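Local coordinates for GH3 beta-N-acetylglucosaminidase (Paenibacillaceae, PDB 6K5J) that hydrolyses the beta-glycosidic bond that holds a terminal N-acetylglucosamine residue, releasing that sugar, as a glycoside hydrolase family 3 beta-N-acetylglucosaminidase, at the 2-acetamido-2-deoxy-beta-D-glucopyranose site. Sequence-based numbering; all coordinates share one arbitrary frame.

The 2-acetamido-2-deoxy-beta-D-glucopyranose site. Residues 47, 49, 83, 85, 91, 134, 148, 152, 182-183, 187, 194-195, 228, 268, 272, 297, 299, 402. With NAG (2-acetamido-2-deoxy-beta-D-glucopyranose), chain B.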
ATOM      1  N   ILE A  47      -3.076 -11.518  -9.797  1.00 17.79           N
ATOM      2  CA  ILE A  47      -3.183 -10.464  -8.790  1.00 16.21           C
ATOM      3  C   ILE A  47      -4.659 -10.135  -8.580  1.00 18.16           C
ATOM      4  O   ILE A  47      -5.411  -9.965  -9.550  1.00 19.47           O
ATOM      5  CB  ILE A  47      -2.380  -9.204  -9.175  1.00 19.12           C
ATOM      6  CG1 ILE A  47      -2.610  -8.099  -8.125  1.00 19.30           C
ATOM      7  CG2 ILE A  47      -2.729  -8.729 -10.594  1.00 19.90           C
ATOM      8  CD1 ILE A  47      -1.621  -6.948  -8.183  1.00 21.49           C
ATOM      9  N   PHE A  49      -7.730  -7.645  -7.072  1.00 16.28           N
ATOM     10  CA  PHE A  49      -8.163  -6.303  -6.685  1.00 19.17           C
ATOM     11  C   PHE A  49      -9.516  -6.393  -5.980  1.00 20.36           C
ATOM     12  O   PHE A  49     -10.060  -7.478  -5.797  1.00 19.03           O
ATOM     13  CB  PHE A  49      -8.183  -5.373  -7.905  1.00 19.10           C
ATOM     14  CG  PHE A  49      -6.799  -5.060  -8.406  1.00 18.23           C
ATOM     15  CD1 PHE A  49      -6.155  -5.931  -9.276  1.00 19.52           C
ATOM     16  CD2 PHE A  49      -6.109  -3.954  -7.930  1.00 21.58           C
ATOM     17  CE1 PHE A  49      -4.858  -5.680  -9.707  1.00 20.30           C
ATOM     18  CE2 PHE A  49      -4.807  -3.691  -8.352  1.00 23.65           C
ATOM     19  CZ  PHE A  49      -4.183  -4.557  -9.245  1.00 21.20           C
ATOM     20  N   ASP A  83      -2.461  -6.195  -3.231  1.00 19.30           N
ATOM     21  CA  ASP A  83      -1.865  -5.019  -2.574  1.00 17.53           C
ATOM     22  C   ASP A  83      -2.498  -4.821  -1.197  1.00 21.74           C
ATOM     23  O   ASP A  83      -3.289  -3.909  -0.975  1.00 19.50           O
ATOM     24  CB  ASP A  83      -2.060  -3.758  -3.412  1.00 18.59           C
ATOM     25  CG  ASP A  83      -1.407  -3.841  -4.753  1.00 21.72           C
ATOM     26  OD1 ASP A  83      -0.198  -4.168  -4.800  1.00 20.99           O
ATOM     27  OD2 ASP A  83      -2.107  -3.569  -5.753  1.00 23.73           O
ATOM     28  N   GLU A  85      -1.330  -3.742   1.857  1.00 17.31           N
ATOM     29  CA  GLU A  85      -0.252  -3.077   2.586  1.00 18.59           C
ATOM     30  C   GLU A  85      -0.617  -2.837   4.044  1.00 17.93           C
ATOM     31  O   GLU A  85       0.258  -2.893   4.915  1.00 21.92           O
ATOM     32  CB  GLU A  85       0.109  -1.738   1.910  1.00 17.54           C
ATOM     33  CG  GLU A  85       0.570  -1.896   0.458  1.00 19.27           C
ATOM     34  CD  GLU A  85       0.814  -0.576  -0.267  1.00 18.83           C
ATOM     35  OE1 GLU A  85       1.019   0.459   0.410  1.00 17.26           O
ATOM     36  OE2 GLU A  85       0.808  -0.585  -1.524  1.00 19.08           O
ATOM     37  N   ARG A  91      -7.213  -4.034  -0.042  1.00 20.17           N
ATOM     38  CA  ARG A  91      -8.200  -4.405  -1.049  1.00 20.13           C
ATOM     39  C   ARG A  91      -9.381  -5.164  -0.474  1.00 22.41           C
ATOM     40  O   ARG A  91     -10.411  -5.275  -1.148  1.00 24.13           O
ATOM     41  CB  ARG A  91      -7.564  -5.270  -2.144  1.00 21.62           C
ATOM     42  CG  ARG A  91      -6.340  -4.667  -2.750  1.00 19.73           C
ATOM     43  CD  ARG A  91      -6.674  -3.389  -3.476  1.00 22.05           C
ATOM     44  NE  ARG A  91      -5.534  -2.987  -4.279  1.00 22.85           N
ATOM     45  CZ  ARG A  91      -5.211  -1.733  -4.547  1.00 32.66           C
ATOM     46  NH1 ARG A  91      -5.944  -0.715  -4.089  1.00 27.22           N
ATOM     47  NH2 ARG A  91      -4.138  -1.503  -5.273  1.00 27.28           N
ATOM     48  N   PHE A 134       2.102  -7.686  -2.312  1.00 18.77           N
ATOM     49  CA  PHE A 134       2.951  -6.604  -2.800  1.00 18.65           C
ATOM     50  C   PHE A 134       3.135  -5.589  -1.674  1.00 20.51           C
ATOM     51  O   PHE A 134       2.586  -4.486  -1.668  1.00 19.03           O
ATOM     52  CB  PHE A 134       2.377  -6.004  -4.074  1.00 17.34           C
ATOM     53  CG  PHE A 134       2.505  -6.916  -5.262  1.00 18.20           C
ATOM     54  CD1 PHE A 134       3.568  -7.810  -5.339  1.00 20.86           C
ATOM     55  CD2 PHE A 134       1.585  -6.891  -6.285  1.00 22.82           C
ATOM     56  CE1 PHE A 134       3.717  -8.656  -6.428  1.00 22.53           C
ATOM     57  CE2 PHE A 134       1.723  -7.743  -7.383  1.00 22.63           C
ATOM     58  CZ  PHE A 134       2.796  -8.625  -7.443  1.00 19.37           C
ATOM     59  N   VAL A 148       2.233  10.054  -4.026  1.00 17.40           N
ATOM     60  CA  VAL A 148       1.858   8.658  -4.206  1.00 18.29           C
ATOM     61  C   VAL A 148       2.266   7.767  -3.034  1.00 20.16           C
ATOM     62  O   VAL A 148       1.619   6.727  -2.812  1.00 18.69           O
ATOM     63  CB  VAL A 148       2.426   8.104  -5.535  1.00 24.74           C
ATOM     64  CG1 VAL A 148       3.932   8.149  -5.540  1.00 21.62           C
ATOM     65  CG2 VAL A 148       1.914   6.679  -5.815  1.00 23.13           C
ATOM     66  N   ARG A 152       1.927   5.532   3.139  1.00 17.57           N
ATOM     67  CA  ARG A 152       2.349   4.184   2.765  1.00 16.66           C
ATOM     68  C   ARG A 152       3.793   3.887   3.157  1.00 17.86           C
ATOM     69  O   ARG A 152       4.199   2.723   3.109  1.00 18.19           O
ATOM     70  CB  ARG A 152       2.176   3.977   1.257  1.00 17.41           C
ATOM     71  CG  ARG A 152       0.734   4.022   0.796  1.00 18.27           C
ATOM     72  CD  ARG A 152       0.667   4.147  -0.718  1.00 17.99           C
ATOM     73  NE  ARG A 152       1.056   2.902  -1.360  1.00 16.91           N
ATOM     74  CZ  ARG A 152       1.402   2.787  -2.639  1.00 20.06           C
ATOM     75  NH1 ARG A 152       1.444   3.855  -3.418  1.00 15.84           N
ATOM     76  NH2 ARG A 152       1.697   1.595  -3.141  1.00 17.30           N
ATOM     77  N   LYS A 182       9.024  -2.842  -2.000  1.00 17.80           N
ATOM     78  CA  LYS A 182       8.785  -1.939  -3.121  1.00 18.76           C
ATOM     79  C   LYS A 182       8.992  -0.505  -2.635  1.00 16.70           C
ATOM     80  O   LYS A 182       8.934  -0.238  -1.434  1.00 17.07           O
ATOM     81  CB  LYS A 182       7.372  -2.168  -3.700  1.00 17.00           C
ATOM     82  CG  LYS A 182       6.204  -1.784  -2.754  1.00 16.10           C
ATOM     83  CD  LYS A 182       4.845  -2.208  -3.367  1.00 15.21           C
ATOM     84  CE  LYS A 182       3.647  -1.631  -2.581  1.00 14.69           C
ATOM     85  NZ  LYS A 182       2.338  -2.168  -3.125  1.00 17.27           N
ATOM     86  N   HIS A 183       9.270   0.429  -3.551  1.00 17.00           N
ATOM     87  CA  HIS A 183       9.434   0.272  -4.990  1.00 17.47           C
ATOM     88  C   HIS A 183      10.898   0.577  -5.332  1.00 17.81           C
ATOM     89  O   HIS A 183      11.318   1.742  -5.299  1.00 18.59           O
ATOM     90  CB  HIS A 183       8.512   1.236  -5.758  1.00 15.57           C
ATOM     91  CG  HIS A 183       7.056   1.136  -5.392  1.00 14.50           C
ATOM     92  ND1 HIS A 183       6.526   1.717  -4.258  1.00 18.08           N
ATOM     93  CD2 HIS A 183       6.019   0.536  -6.026  1.00 18.15           C
ATOM     94  CE1 HIS A 183       5.226   1.483  -4.210  1.00 18.55           C
ATOM     95  NE2 HIS A 183       4.892   0.765  -5.270  1.00 19.24           N
ATOM     96  N   HIS A 187      10.995   5.120  -4.005  1.00 17.31           N
ATOM     97  CA  HIS A 187      10.040   6.071  -4.560  1.00 20.75           C
ATOM     98  C   HIS A 187       9.719   7.215  -3.600  1.00 18.16           C
ATOM     99  O   HIS A 187       8.884   8.061  -3.929  1.00 20.70           O
ATOM    100  CB  HIS A 187       8.745   5.314  -4.933  1.00 18.98           C
ATOM    101  CG  HIS A 187       7.984   5.886  -6.096  1.00 21.07           C
ATOM    102  ND1 HIS A 187       7.645   7.223  -6.197  1.00 18.20           N
ATOM    103  CD2 HIS A 187       7.435   5.279  -7.182  1.00 18.18           C
ATOM    104  CE1 HIS A 187       6.954   7.419  -7.307  1.00 20.79           C
ATOM    105  NE2 HIS A 187       6.815   6.259  -7.926  1.00 18.03           N
ATOM    106  N   SER A 194       4.195   8.118 -10.408  1.00 26.92           N
ATOM    107  CA  SER A 194       4.468   7.282 -11.574  1.00 25.41           C
ATOM    108  C   SER A 194       3.200   6.686 -12.186  1.00 27.43           C
ATOM    109  O   SER A 194       3.276   6.103 -13.277  1.00 28.23           O
ATOM    110  CB  SER A 194       5.470   6.171 -11.212  1.00 24.51           C
ATOM    111  OG  SER A 194       5.154   5.543  -9.976  1.00 24.24           O
ATOM    112  N   HIS A 195       2.041   6.813 -11.525  1.00 28.88           N
ATOM    113  CA  HIS A 195       0.784   6.467 -12.190  1.00 29.84           C
ATOM    114  C   HIS A 195       0.508   7.390 -13.371  1.00 31.31           C
ATOM    115  O   HIS A 195      -0.126   6.973 -14.348  1.00 35.54           O
ATOM    116  CB  HIS A 195      -0.404   6.557 -11.227  1.00 29.82           C
ATOM    117  CG  HIS A 195      -0.420   5.510 -10.158  1.00 31.19           C
ATOM    118  ND1 HIS A 195       0.235   5.671  -8.956  1.00 25.77           N
ATOM    119  CD2 HIS A 195      -1.053   4.314 -10.088  1.00 29.78           C
ATOM    120  CE1 HIS A 195       0.025   4.606  -8.197  1.00 30.40           C
ATOM    121  NE2 HIS A 195      -0.747   3.766  -8.864  1.00 30.30           N
ATOM    122  N   MET A 228       9.900  -5.412  -5.970  1.00 17.72           N
ATOM    123  CA  MET A 228       9.199  -4.735  -7.058  1.00 18.27           C
ATOM    124  C   MET A 228       9.904  -3.427  -7.402  1.00 19.40           C
ATOM    125  O   MET A 228      10.327  -2.684  -6.511  1.00 20.88           O
ATOM    126  CB  MET A 228       7.734  -4.453  -6.691  1.00 16.27           C
ATOM    127  CG  MET A 228       6.993  -3.558  -7.701  1.00 20.10           C
ATOM    128  SD  MET A 228       5.278  -3.213  -7.213  1.00 21.39           S
ATOM    129  CE  MET A 228       4.498  -4.793  -7.533  1.00 20.59           C
ATOM    130  N   ASP A 268       6.731  -3.011 -11.346  1.00 20.76           N
ATOM    131  CA  ASP A 268       5.523  -2.315 -10.957  1.00 19.26           C
ATOM    132  C   ASP A 268       4.556  -2.444 -12.152  1.00 21.00           C
ATOM    133  O   ASP A 268       4.972  -2.821 -13.254  1.00 18.94           O
ATOM    134  CB  ASP A 268       5.818  -0.859 -10.596  1.00 18.65           C
ATOM    135  CG  ASP A 268       4.717  -0.233  -9.747  1.00 22.09           C
ATOM    136  OD1 ASP A 268       3.676  -0.892  -9.582  1.00 21.35           O
ATOM    137  OD2 ASP A 268       4.879   0.919  -9.278  1.00 20.97           O
ATOM    138  N   MET A 272       0.667   1.481 -15.885  1.00 26.66           N
ATOM    139  CA  MET A 272       0.887   2.844 -15.409  1.00 26.06           C
ATOM    140  C   MET A 272       1.481   3.724 -16.510  1.00 30.74           C
ATOM    141  O   MET A 272       2.257   3.262 -17.356  1.00 27.97           O
ATOM    142  CB  MET A 272       1.815   2.837 -14.186  1.00 23.98           C
ATOM    143  CG  MET A 272       1.203   2.209 -12.923  1.00 26.76           C
ATOM    144  SD  MET A 272       2.466   1.717 -11.711  1.00 27.69           S
ATOM    145  CE  MET A 272       2.804   3.299 -10.935  1.00 22.75           C
ATOM    146  N   LEU A 297       4.119  -7.555 -14.392  1.00 17.37           N
ATOM    147  CA  LEU A 297       2.807  -7.328 -13.799  1.00 16.24           C
ATOM    148  C   LEU A 297       1.938  -6.527 -14.769  1.00 17.72           C
ATOM    149  O   LEU A 297       2.302  -5.409 -15.158  1.00 17.18           O
ATOM    150  CB  LEU A 297       2.944  -6.596 -12.465  1.00 20.14           C
ATOM    151  CG  LEU A 297       1.651  -6.275 -11.716  1.00 17.58           C
ATOM    152  CD1 LEU A 297       0.855  -7.553 -11.404  1.00 17.58           C
ATOM    153  CD2 LEU A 297       1.971  -5.513 -10.441  1.00 17.82           C
ATOM    154  N   SER A 299      -1.996  -5.649 -14.624  1.00 21.34           N
ATOM    155  CA  SER A 299      -3.044  -5.922 -13.631  1.00 22.39           C
ATOM    156  C   SER A 299      -4.465  -5.961 -14.184  1.00 21.80           C
ATOM    157  O   SER A 299      -5.332  -6.599 -13.571  1.00 23.05           O
ATOM    158  CB  SER A 299      -3.001  -4.877 -12.515  1.00 23.83           C
ATOM    159  OG  SER A 299      -1.772  -4.934 -11.808  1.00 21.45           O
ATOM    160  N   GLU A 402      -6.498   3.884  -7.018  1.00 52.11           N
ATOM    161  CA  GLU A 402      -5.977   2.739  -6.281  1.00 51.11           C
ATOM    162  C   GLU A 402      -5.057   3.146  -5.135  1.00 51.37           C
ATOM    163  O   GLU A 402      -4.827   2.335  -4.228  1.00 47.16           O
ATOM    164  CB  GLU A 402      -5.249   1.795  -7.235  1.00 46.62           C
ATOM    165  CG  GLU A 402      -6.169   0.964  -8.113  1.00 42.82           C
ATOM    166  CD  GLU A 402      -5.414   0.248  -9.222  1.00 49.02           C
ATOM    167  OE1 GLU A 402      -5.262   0.808 -10.335  1.00 53.80           O
ATOM    168  OE2 GLU A 402      -4.949  -0.873  -8.971  1.00 46.73           O
TER
HETATM  169  C1  NAG B 601       1.036   0.223  -8.859  1.00 22.67           C
HETATM  170  C2  NAG B 601       1.583   0.586  -7.455  1.00 21.34           C
HETATM  171  C3  NAG B 601       2.111  -0.659  -6.720  1.00 20.23           C
HETATM  172  C4  NAG B 601       1.112  -1.807  -6.780  1.00 19.76           C
HETATM  173  C5  NAG B 601       0.751  -2.077  -8.231  1.00 22.04           C
HETATM  174  C6  NAG B 601      -0.242  -3.203  -8.416  1.00 21.53           C
HETATM  175  C7  NAG B 601       2.707   2.701  -6.854  1.00 21.16           C
HETATM  176  C8  NAG B 601       3.895   3.585  -7.121  1.00 18.32           C
HETATM  177  N2  NAG B 601       2.640   1.581  -7.580  1.00 18.72           N
HETATM  178  O1  NAG B 601       0.319   1.312  -9.336  1.00 27.90           O
HETATM  179  O3  NAG B 601       2.387  -0.340  -5.359  1.00 18.61           O
HETATM  180  O4  NAG B 601       1.672  -2.978  -6.199  1.00 18.22           O
HETATM  181  O5  NAG B 601       0.146  -0.897  -8.766  1.00 20.51           O
HETATM  182  O6  NAG B 601      -1.535  -2.837  -7.950  1.00 21.88           O
HETATM  183  O7  NAG B 601       1.864   2.980  -6.004  1.00 20.36           O
HETATM  184  O   HOH W   1      -2.503  -1.706 -10.672  1.00 28.39           O
HETATM  185  O   HOH W   2      -2.376   1.055 -10.622  1.00 32.51           O
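The His183 imidazole is covered on both faces: the acetamide methyl C8 of NAG lies over one, offset toward the rim and 3.8 Å from the ring centroid, a CH-pi contact, while CG of Lys182 sits centrally over the other. Arg152 NH2 and the sugar's C3 lie at its edge. His195 carries Met272 CE over the middle of one face, and its tip NE2 meets the anomeric hydroxyl O1 at 2.7 Å, a hydrogen bond, as fits its role as the general acid/base of these enzymes. The Arg152 guanidinium takes NAG edge-on: NH1 gives a bond of 2.8 Å to the acetamide oxygen O7, 7° out of its plane. Glu85 fixes the rotation of that group, accepting NE and NH2 on the syn lone pairs of its two oxygens; OE2 also takes Lys182 NZ, from above the carboxylate plane. This second-shell carboxylate thus aims both cations, and Lys182 NZ reaches the 3-hydroxyl O3 at 2.9 Å, where His183 NE2 also bonds at 2.7 Å. Asp83 OD1 accepts the 4-hydroxyl O4 at 2.6 Å, from above its plane. Asp268, the catalytic nucleophile, has CG anti to the backbone N (chi1 -160°) and receives the amide N2 on the syn lone pair of OD2 at 2.9 Å, nearly straight (170°); this bond fixes the carboxylate's rotation, with OD1 beside C1. Protein hides 321 of the sugar's 335 Å², an enclosure that fits action on a single terminal sugar. Its walls come from strands 45-47, 178-182, 226-229 and 296-298 and adjoining loops of the N-terminal GH3 barrel; the poorly ordered Glu402, on a later loop, meets the sugar through two waters.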